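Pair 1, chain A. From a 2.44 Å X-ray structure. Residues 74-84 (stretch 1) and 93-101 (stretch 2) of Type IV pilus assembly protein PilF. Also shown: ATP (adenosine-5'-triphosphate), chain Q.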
# COMPACT_ATOMS: atom_id res chain seq x y z
N GLU A 74 30.37 -5.34 14.52
CA GLU A 74 29.11 -5.78 15.09
C GLU A 74 29.34 -6.97 16.02
O GLU A 74 29.72 -8.06 15.58
CB GLU A 74 28.12 -6.15 13.99
CG GLU A 74 26.85 -6.79 14.51
CD GLU A 74 26.03 -5.82 15.35
OE1 GLU A 74 25.39 -4.93 14.75
OE2 GLU A 74 26.03 -5.93 16.59
N LYS A 75 29.11 -6.77 17.31
CA LYS A 75 29.26 -7.84 18.28
C LYS A 75 27.96 -8.14 19.02
O LYS A 75 27.92 -9.08 19.81
CB LYS A 75 30.38 -7.51 19.28
CG LYS A 75 31.73 -7.35 18.63
CD LYS A 75 32.83 -7.13 19.67
CE LYS A 75 34.22 -7.41 19.09
NZ LYS A 75 34.48 -6.67 17.81
N ARG A 76 26.90 -7.38 18.77
CA ARG A 76 25.67 -7.55 19.53
C ARG A 76 24.63 -8.37 18.79
O ARG A 76 23.66 -8.81 19.41
CB ARG A 76 25.11 -6.18 19.90
CG ARG A 76 26.04 -5.38 20.81
CD ARG A 76 25.45 -4.01 21.14
NE ARG A 76 25.08 -3.31 19.91
CZ ARG A 76 24.08 -2.43 19.81
NH1 ARG A 76 23.35 -2.12 20.88
NH2 ARG A 76 23.83 -1.87 18.64
N LEU A 77 24.82 -8.62 17.49
CA LEU A 77 23.90 -9.45 16.72
C LEU A 77 24.62 -10.68 16.18
O LEU A 77 25.85 -10.66 16.01
CB LEU A 77 23.31 -8.65 15.56
CG LEU A 77 22.29 -7.56 15.89
CD1 LEU A 77 21.90 -6.80 14.61
CD2 LEU A 77 21.06 -8.13 16.61
N PRO A 78 23.90 -11.77 15.90
CA PRO A 78 24.54 -12.95 15.31
C PRO A 78 24.63 -12.84 13.79
O PRO A 78 23.72 -12.35 13.13
CB PRO A 78 23.61 -14.09 15.72
CG PRO A 78 22.27 -13.46 15.81
CD PRO A 78 22.49 -12.01 16.24
N GLN A 79 25.74 -13.33 13.23
CA GLN A 79 25.98 -13.27 11.80
C GLN A 79 26.35 -14.66 11.28
O GLN A 79 26.64 -15.57 12.05
CB GLN A 79 27.08 -12.25 11.47
CG GLN A 79 27.08 -11.07 12.44
CD GLN A 79 28.36 -10.25 12.40
OE1 GLN A 79 28.86 -9.90 11.34
NE2 GLN A 79 28.90 -9.94 13.58
N ASP A 80 26.32 -14.82 9.95
CA ASP A 80 26.64 -16.07 9.27
C ASP A 80 27.44 -15.82 8.01
O ASP A 80 27.29 -14.78 7.35
CB ASP A 80 25.43 -16.85 8.81
CG ASP A 80 24.35 -16.82 9.79
OD1 ASP A 80 24.64 -17.33 10.89
OD2 ASP A 80 23.24 -16.32 9.48
N GLY A 81 28.21 -16.82 7.64
CA GLY A 81 28.98 -16.76 6.42
C GLY A 81 29.63 -18.10 6.18
O GLY A 81 29.83 -18.90 7.10
N ARG A 82 29.94 -18.33 4.92
CA ARG A 82 30.67 -19.53 4.54
C ARG A 82 32.15 -19.19 4.47
O ARG A 82 32.53 -18.09 4.06
CB ARG A 82 30.19 -20.09 3.21
CG ARG A 82 30.35 -21.57 3.14
CD ARG A 82 30.13 -22.06 1.76
NE ARG A 82 28.72 -22.34 1.51
CZ ARG A 82 28.31 -23.37 0.78
NH1 ARG A 82 29.19 -24.21 0.26
NH2 ARG A 82 27.01 -23.57 0.59
N VAL A 83 32.98 -20.14 4.90
CA VAL A 83 34.43 -20.02 4.89
C VAL A 83 34.96 -21.08 3.94
O VAL A 83 34.81 -22.28 4.20
CB VAL A 83 35.02 -20.21 6.30
CG1 VAL A 83 36.52 -20.18 6.23
CG2 VAL A 83 34.49 -19.15 7.27
N ARG A 84 35.59 -20.65 2.86
CA ARG A 84 36.19 -21.60 1.92
C ARG A 84 37.67 -21.71 2.24
O ARG A 84 38.51 -20.97 1.73
CB ARG A 84 35.92 -21.18 0.49
CG ARG A 84 34.50 -20.71 0.36
CD ARG A 84 34.11 -20.37 -1.05
NE ARG A 84 32.68 -20.62 -1.28
CZ ARG A 84 31.72 -19.81 -0.85
NH1 ARG A 84 32.03 -18.71 -0.17
NH2 ARG A 84 30.44 -20.09 -1.10
N ASP A 93 34.99 -26.51 3.19
CA ASP A 93 34.05 -25.41 3.35
C ASP A 93 33.40 -25.47 4.73
O ASP A 93 32.83 -26.50 5.12
CB ASP A 93 32.95 -25.47 2.29
CG ASP A 93 33.23 -24.56 1.12
OD1 ASP A 93 34.38 -24.05 1.01
OD2 ASP A 93 32.28 -24.37 0.32
N LEU A 94 33.45 -24.35 5.44
CA LEU A 94 32.92 -24.25 6.79
C LEU A 94 31.72 -23.30 6.81
O LEU A 94 31.81 -22.18 6.32
CB LEU A 94 34.00 -23.75 7.74
CG LEU A 94 35.27 -24.58 7.74
CD1 LEU A 94 36.48 -23.75 7.36
CD2 LEU A 94 35.44 -25.19 9.11
N ARG A 95 30.61 -23.78 7.37
CA ARG A 95 29.50 -22.92 7.78
C ARG A 95 29.90 -22.21 9.07
O ARG A 95 30.08 -22.84 10.10
CB ARG A 95 28.25 -23.78 7.97
CG ARG A 95 26.91 -23.05 7.97
CD ARG A 95 26.47 -22.60 9.37
NE ARG A 95 26.51 -23.65 10.41
CZ ARG A 95 25.66 -24.67 10.49
NH1 ARG A 95 24.70 -24.80 9.59
NH2 ARG A 95 25.78 -25.57 11.47
N LEU A 96 30.05 -20.89 9.02
CA LEU A 96 30.44 -20.13 10.19
C LEU A 96 29.24 -19.42 10.80
O LEU A 96 28.38 -18.91 10.09
CB LEU A 96 31.53 -19.11 9.83
CG LEU A 96 31.83 -18.09 10.93
CD1 LEU A 96 32.27 -18.76 12.22
CD2 LEU A 96 32.87 -17.09 10.48
N SER A 97 29.18 -19.40 12.14
CA SER A 97 28.11 -18.73 12.87
C SER A 97 28.69 -18.09 14.12
O SER A 97 29.36 -18.77 14.89
CB SER A 97 27.00 -19.72 13.24
OG SER A 97 26.34 -19.32 14.43
N THR A 98 28.44 -16.79 14.31
CA THR A 98 28.87 -16.11 15.52
C THR A 98 27.65 -15.63 16.29
O THR A 98 26.72 -15.07 15.72
CB THR A 98 29.79 -14.91 15.24
OG1 THR A 98 29.07 -13.88 14.56
CG2 THR A 98 31.01 -15.33 14.43
N LEU A 99 27.68 -15.85 17.61
CA LEU A 99 26.55 -15.58 18.44
C LEU A 99 27.02 -14.87 19.70
O LEU A 99 27.94 -15.36 20.38
CB LEU A 99 25.85 -16.89 18.79
CG LEU A 99 24.68 -16.82 19.78
CD1 LEU A 99 23.38 -16.59 19.04
CD2 LEU A 99 24.62 -18.11 20.60
N PRO A 100 26.43 -13.72 20.02
CA PRO A 100 26.74 -13.07 21.31
C PRO A 100 26.32 -13.96 22.47
O PRO A 100 25.25 -14.58 22.45
CB PRO A 100 25.89 -11.79 21.28
CG PRO A 100 25.24 -11.73 19.93
CD PRO A 100 25.32 -13.08 19.30
N THR A 101 27.17 -14.01 23.50
CA THR A 101 26.85 -14.66 24.76
C THR A 101 27.23 -13.73 25.90
O THR A 101 27.71 -12.61 25.70
CB THR A 101 27.58 -16.00 24.94
OG1 THR A 101 28.97 -15.75 25.23
CG2 THR A 101 27.45 -16.86 23.70
PG ATP Q . 24.62 -20.59 -0.28
O1G ATP Q . 23.40 -20.12 0.50
O2G ATP Q . 24.79 -19.91 -1.62
O3G ATP Q . 25.91 -20.60 0.51
PB ATP Q . 23.52 -22.85 -1.67
O1B ATP Q . 22.07 -22.57 -1.35
O2B ATP Q . 24.10 -22.50 -3.02
O3B ATP Q . 24.45 -22.18 -0.54
PA ATP Q . 25.05 -25.17 -2.13
O1A ATP Q . 24.90 -25.64 -3.55
O2A ATP Q . 26.25 -24.34 -1.77
O3A ATP Q . 23.76 -24.43 -1.51
O5' ATP Q . 25.06 -26.53 -1.29
C5' ATP Q . 25.24 -26.56 0.12
C4' ATP Q . 25.68 -27.97 0.48
O4' ATP Q . 24.64 -28.92 0.20
C3' ATP Q . 26.89 -28.36 -0.35
O3' ATP Q . 27.76 -29.03 0.57
C2' ATP Q . 26.30 -29.25 -1.43
O2' ATP Q . 27.22 -30.20 -2.00
C1' ATP Q . 25.09 -29.89 -0.73
N9 ATP Q . 23.97 -30.19 -1.65
C8 ATP Q . 23.43 -29.30 -2.51
N7 ATP Q . 22.41 -29.86 -3.21
C5 ATP Q . 22.29 -31.14 -2.80
C6 ATP Q . 21.41 -32.28 -3.14
N6 ATP Q . 20.44 -32.17 -4.09
N1 ATP Q . 21.60 -33.44 -2.48
C2 ATP Q . 22.56 -33.55 -1.54
N3 ATP Q . 23.40 -32.56 -1.18
C4 ATP Q . 23.32 -31.34 -1.77
O HOH W 1 28.36 -11.66 15.72
O HOH W 2 33.08 -23.12 -1.90

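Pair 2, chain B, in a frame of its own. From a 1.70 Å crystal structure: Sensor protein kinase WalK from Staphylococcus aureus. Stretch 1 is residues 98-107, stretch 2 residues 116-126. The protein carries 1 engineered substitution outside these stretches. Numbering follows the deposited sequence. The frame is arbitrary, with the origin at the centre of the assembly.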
# COMPACT_ATOMS: atom_id res chain seq x y z
N LEU B 98 -28.51 7.42 3.19
CA LEU B 98 -28.12 7.27 4.59
C LEU B 98 -27.11 8.29 5.01
O LEU B 98 -26.96 8.53 6.23
CB LEU B 98 -27.62 5.88 4.89
CG LEU B 98 -28.56 4.67 4.68
CD1 LEU B 98 -27.91 3.38 5.03
CD2 LEU B 98 -29.80 4.90 5.52
N GLY B 99 -26.34 8.91 4.06
CA GLY B 99 -25.22 9.74 4.46
C GLY B 99 -24.12 8.98 5.20
O GLY B 99 -23.49 9.56 6.07
N GLN B 100 -23.93 7.70 4.91
CA GLN B 100 -22.94 6.88 5.51
C GLN B 100 -22.10 6.21 4.41
O GLN B 100 -22.66 5.83 3.38
CB GLN B 100 -23.57 5.80 6.36
CG GLN B 100 -24.37 6.35 7.59
CD GLN B 100 -25.17 5.26 8.31
OE1 GLN B 100 -25.23 4.07 7.90
NE2 GLN B 100 -25.79 5.66 9.41
N SER B 101 -20.83 5.98 4.73
CA SER B 101 -19.98 5.21 3.79
C SER B 101 -20.46 3.78 3.77
O SER B 101 -21.09 3.20 4.70
CB SER B 101 -18.57 5.21 4.32
OG SER B 101 -18.10 6.53 4.26
N ASN B 102 -20.06 3.06 2.69
CA ASN B 102 -20.29 1.66 2.54
C ASN B 102 -19.26 1.02 1.64
O ASN B 102 -18.52 1.74 1.03
CB ASN B 102 -21.73 1.29 2.12
CG ASN B 102 -22.09 1.75 0.74
OD1 ASN B 102 -21.42 1.40 -0.27
ND2 ASN B 102 -23.14 2.54 0.65
N ASP B 103 -19.21 -0.31 1.68
CA ASP B 103 -18.19 -1.04 0.82
C ASP B 103 -18.62 -2.42 0.47
O ASP B 103 -19.39 -3.06 1.23
CB ASP B 103 -16.79 -1.12 1.48
CG ASP B 103 -16.73 -2.07 2.64
OD1 ASP B 103 -17.15 -1.65 3.76
OD2 ASP B 103 -16.35 -3.23 2.50
N HIS B 104 -18.15 -2.91 -0.66
CA HIS B 104 -18.34 -4.34 -1.00
C HIS B 104 -17.31 -4.77 -2.04
O HIS B 104 -16.69 -3.92 -2.68
CB HIS B 104 -19.76 -4.55 -1.55
CG HIS B 104 -20.10 -3.85 -2.82
ND1 HIS B 104 -20.43 -2.52 -2.87
CD2 HIS B 104 -20.20 -4.32 -4.08
CE1 HIS B 104 -20.66 -2.17 -4.14
NE2 HIS B 104 -20.53 -3.24 -4.89
N LEU B 105 -17.19 -6.09 -2.19
CA LEU B 105 -16.27 -6.64 -3.18
C LEU B 105 -17.00 -6.97 -4.46
O LEU B 105 -18.24 -7.34 -4.45
CB LEU B 105 -15.65 -7.90 -2.63
CG LEU B 105 -14.58 -7.93 -1.62
CD1 LEU B 105 -14.29 -9.41 -1.24
CD2 LEU B 105 -13.28 -7.33 -2.23
N ILE B 106 -16.36 -6.78 -5.61
CA ILE B 106 -16.94 -7.09 -6.92
C ILE B 106 -15.85 -7.93 -7.67
O ILE B 106 -14.72 -8.00 -7.20
CB ILE B 106 -17.39 -5.95 -7.81
CG1 ILE B 106 -16.27 -5.00 -8.26
CG2 ILE B 106 -18.49 -5.12 -7.09
CD1 ILE B 106 -16.59 -3.87 -9.15
N LEU B 107 -16.35 -8.60 -8.70
CA LEU B 107 -15.48 -9.17 -9.80
C LEU B 107 -15.68 -8.42 -11.00
O LEU B 107 -16.80 -8.25 -11.48
CB LEU B 107 -15.82 -10.65 -10.00
CG LEU B 107 -15.52 -11.55 -8.82
CD1 LEU B 107 -16.22 -12.92 -9.17
CD2 LEU B 107 -14.09 -11.83 -8.52
N ARG B 116 -10.86 -9.48 -8.57
CA ARG B 116 -11.45 -8.92 -7.29
C ARG B 116 -11.13 -7.45 -7.10
O ARG B 116 -10.00 -7.03 -7.18
CB ARG B 116 -11.00 -9.65 -6.07
CG ARG B 116 -11.94 -10.81 -5.79
CD ARG B 116 -11.56 -11.62 -4.58
NE ARG B 116 -10.40 -12.35 -4.95
CZ ARG B 116 -9.97 -13.46 -4.38
NH1 ARG B 116 -10.63 -14.01 -3.38
NH2 ARG B 116 -8.82 -13.97 -4.83
N VAL B 117 -12.19 -6.62 -6.88
CA VAL B 117 -12.06 -5.17 -6.75
C VAL B 117 -12.87 -4.72 -5.55
O VAL B 117 -13.92 -5.23 -5.29
CB VAL B 117 -12.60 -4.47 -8.00
CG1 VAL B 117 -12.70 -2.96 -7.79
CG2 VAL B 117 -11.64 -4.75 -9.18
N TRP B 118 -12.35 -3.82 -4.77
CA TRP B 118 -13.02 -3.37 -3.59
C TRP B 118 -13.64 -2.04 -3.94
O TRP B 118 -12.96 -1.06 -4.32
CB TRP B 118 -12.08 -3.22 -2.39
CG TRP B 118 -12.74 -2.95 -1.09
CD1 TRP B 118 -13.69 -3.70 -0.52
CD2 TRP B 118 -12.51 -1.84 -0.19
NE1 TRP B 118 -14.10 -3.14 0.71
CE2 TRP B 118 -13.40 -2.00 0.92
CE3 TRP B 118 -11.70 -0.72 -0.23
CZ2 TRP B 118 -13.42 -1.10 1.99
CZ3 TRP B 118 -11.77 0.21 0.81
CH2 TRP B 118 -12.64 -0.00 1.89
N VAL B 119 -14.96 -1.92 -3.72
CA VAL B 119 -15.71 -0.72 -4.04
C VAL B 119 -16.06 -0.05 -2.70
O VAL B 119 -16.55 -0.69 -1.75
CB VAL B 119 -17.07 -1.01 -4.74
CG1 VAL B 119 -18.00 0.22 -4.79
CG2 VAL B 119 -16.81 -1.66 -6.10
N TYR B 120 -15.65 1.22 -2.60
CA TYR B 120 -15.90 2.08 -1.39
C TYR B 120 -16.63 3.30 -1.88
O TYR B 120 -16.24 4.03 -2.79
CB TYR B 120 -14.58 2.42 -0.75
CG TYR B 120 -14.70 3.30 0.47
CD1 TYR B 120 -15.16 2.74 1.62
CD2 TYR B 120 -14.36 4.62 0.44
CE1 TYR B 120 -15.31 3.51 2.79
CE2 TYR B 120 -14.47 5.42 1.56
CZ TYR B 120 -14.99 4.85 2.69
OH TYR B 120 -15.12 5.62 3.89
N ASN B 121 -17.72 3.62 -1.18
CA ASN B 121 -18.44 4.82 -1.35
C ASN B 121 -18.40 5.68 -0.04
O ASN B 121 -18.60 5.17 1.06
CB ASN B 121 -19.92 4.50 -1.56
CG ASN B 121 -20.20 3.89 -2.89
OD1 ASN B 121 -19.91 4.50 -3.90
ND2 ASN B 121 -20.73 2.72 -2.89
N ILE B 122 -18.09 6.95 -0.26
CA ILE B 122 -18.17 7.96 0.83
C ILE B 122 -18.98 9.15 0.35
O ILE B 122 -18.71 9.79 -0.64
CB ILE B 122 -16.80 8.38 1.40
CG1 ILE B 122 -17.03 9.41 2.54
CG2 ILE B 122 -15.84 8.85 0.35
CD1 ILE B 122 -15.78 9.75 3.33
N PRO B 123 -20.09 9.40 1.07
CA PRO B 123 -20.87 10.56 0.68
C PRO B 123 -20.16 11.86 1.05
O PRO B 123 -19.49 11.90 2.07
CB PRO B 123 -22.17 10.43 1.54
CG PRO B 123 -21.89 9.53 2.65
CD PRO B 123 -20.71 8.65 2.16
N VAL B 124 -20.36 12.87 0.22
CA VAL B 124 -19.83 14.22 0.38
C VAL B 124 -20.92 15.06 1.04
O VAL B 124 -22.02 15.08 0.53
CB VAL B 124 -19.32 14.86 -0.89
CG1 VAL B 124 -18.73 16.23 -0.60
CG2 VAL B 124 -18.30 13.93 -1.57
N LYS B 125 -20.60 15.62 2.23
CA LYS B 125 -21.59 16.48 2.98
C LYS B 125 -21.09 17.88 3.03
O LYS B 125 -19.88 18.13 3.25
CB LYS B 125 -21.84 15.97 4.37
CG LYS B 125 -22.47 14.59 4.41
CD LYS B 125 -22.71 14.14 5.78
CE LYS B 125 -23.42 12.83 5.79
NZ LYS B 125 -23.59 12.36 7.18
N VAL B 126 -21.99 18.85 2.80
CA VAL B 126 -21.67 20.25 2.96
C VAL B 126 -22.79 20.77 3.90
O VAL B 126 -23.96 20.49 3.67
CB VAL B 126 -21.78 20.98 1.68
CG1 VAL B 126 -21.58 22.50 1.88
CG2 VAL B 126 -20.80 20.37 0.68
O HOH W 3 -25.81 10.29 8.07

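Two antiparallel strand pairs with a common backbone. Pair 1 (PilF) sets strand 79-84 against strand 93-101, and pair 2 (WalK) sets strand 102-107 against strand 116-126; the N-to-C directions differ by 156° and 148°, and the axes approach to 4.6 Å in both. Fourteen central residues superpose with an RMSD of 0.4 Å. Six backbone hydrogen bonds hold each ladder, in matching places: Q79(A) and T98(A) correspond to N102(B) and N121(B), G81(A) and L96(A) to H104(B) and V119(B), and V83(A) and L94(A) to I106(B) and V117(B). The side chains of these residues, G81(A) excepted because it has none, lie on one face of each sheet.

At the first rung the two pairs use polar groups differently. In pair 2 the amides meet directly, N121(B) ND2 donating to N102(B) OD1 at 3.0 Å. In pair 1 a water takes the intermediate place, accepting from Q79(A) NE2 (2.8 Å) and T98(A) OG1 (2.6 Å) and donating to L77(A) O (2.7 Å). At the second rung G81(A) has no side chain to lay beside L96(A), whereas H104(B), with chi1 p, turns its ring so that V119(B) CB lies over one face, 4.1 Å from the ring centroid. The third rung is apolar in both: V83(A) CG1 meets L94(A) CD1 at 3.7 Å, and I106(B) CG1 meets V117(B) CB at 3.7 Å. Each residue also reaches the preceding rung, V83(A) CG2 to L96(A) CB at 3.9 Å and I106(B) CD1 to V119(B) CG2 at 3.8 Å.

On the other face, D80(A) and D103(B) match, yet D103(B) OD2 accepts a hydrogen bond from W118(B) NE1 at 2.9 Å, while D80(A) OD1 approaches S97(A) CB only to 4.1 Å. L105(B) CD2 packs at the edge of the W118(B) ring, 4.0 Å from CD1 of W118(B). The matching R82(A) instead forms a salt bridge, NH1 to D93(A) OD2 at 3.1 Å, and its NH2 donates a weak hydrogen bond to O2A of ATP at 2.6 Å. At the R84(A)/L107(B) position the backbones diverge by 1.5 Å: a water links R84(A) NE (2.6 Å) to D93(A) OD2 (2.7 Å), whereas L107(B) CD2 lies against the aliphatic CG of R116(B) at 3.6 Å.

Late in the second strand, the matched prolines P100(A) and P123(B) point toward the other stretch, where they meet the segment that precedes the first strand. CG of P100(A) touches R76(A) O at 3.4 Å, and CG of P123(B) touches G99(B) C at 3.4 Å. G99(B), with positive phi, also accepts a hydrogen bond at its O from K125(B) NZ at 3.0 Å.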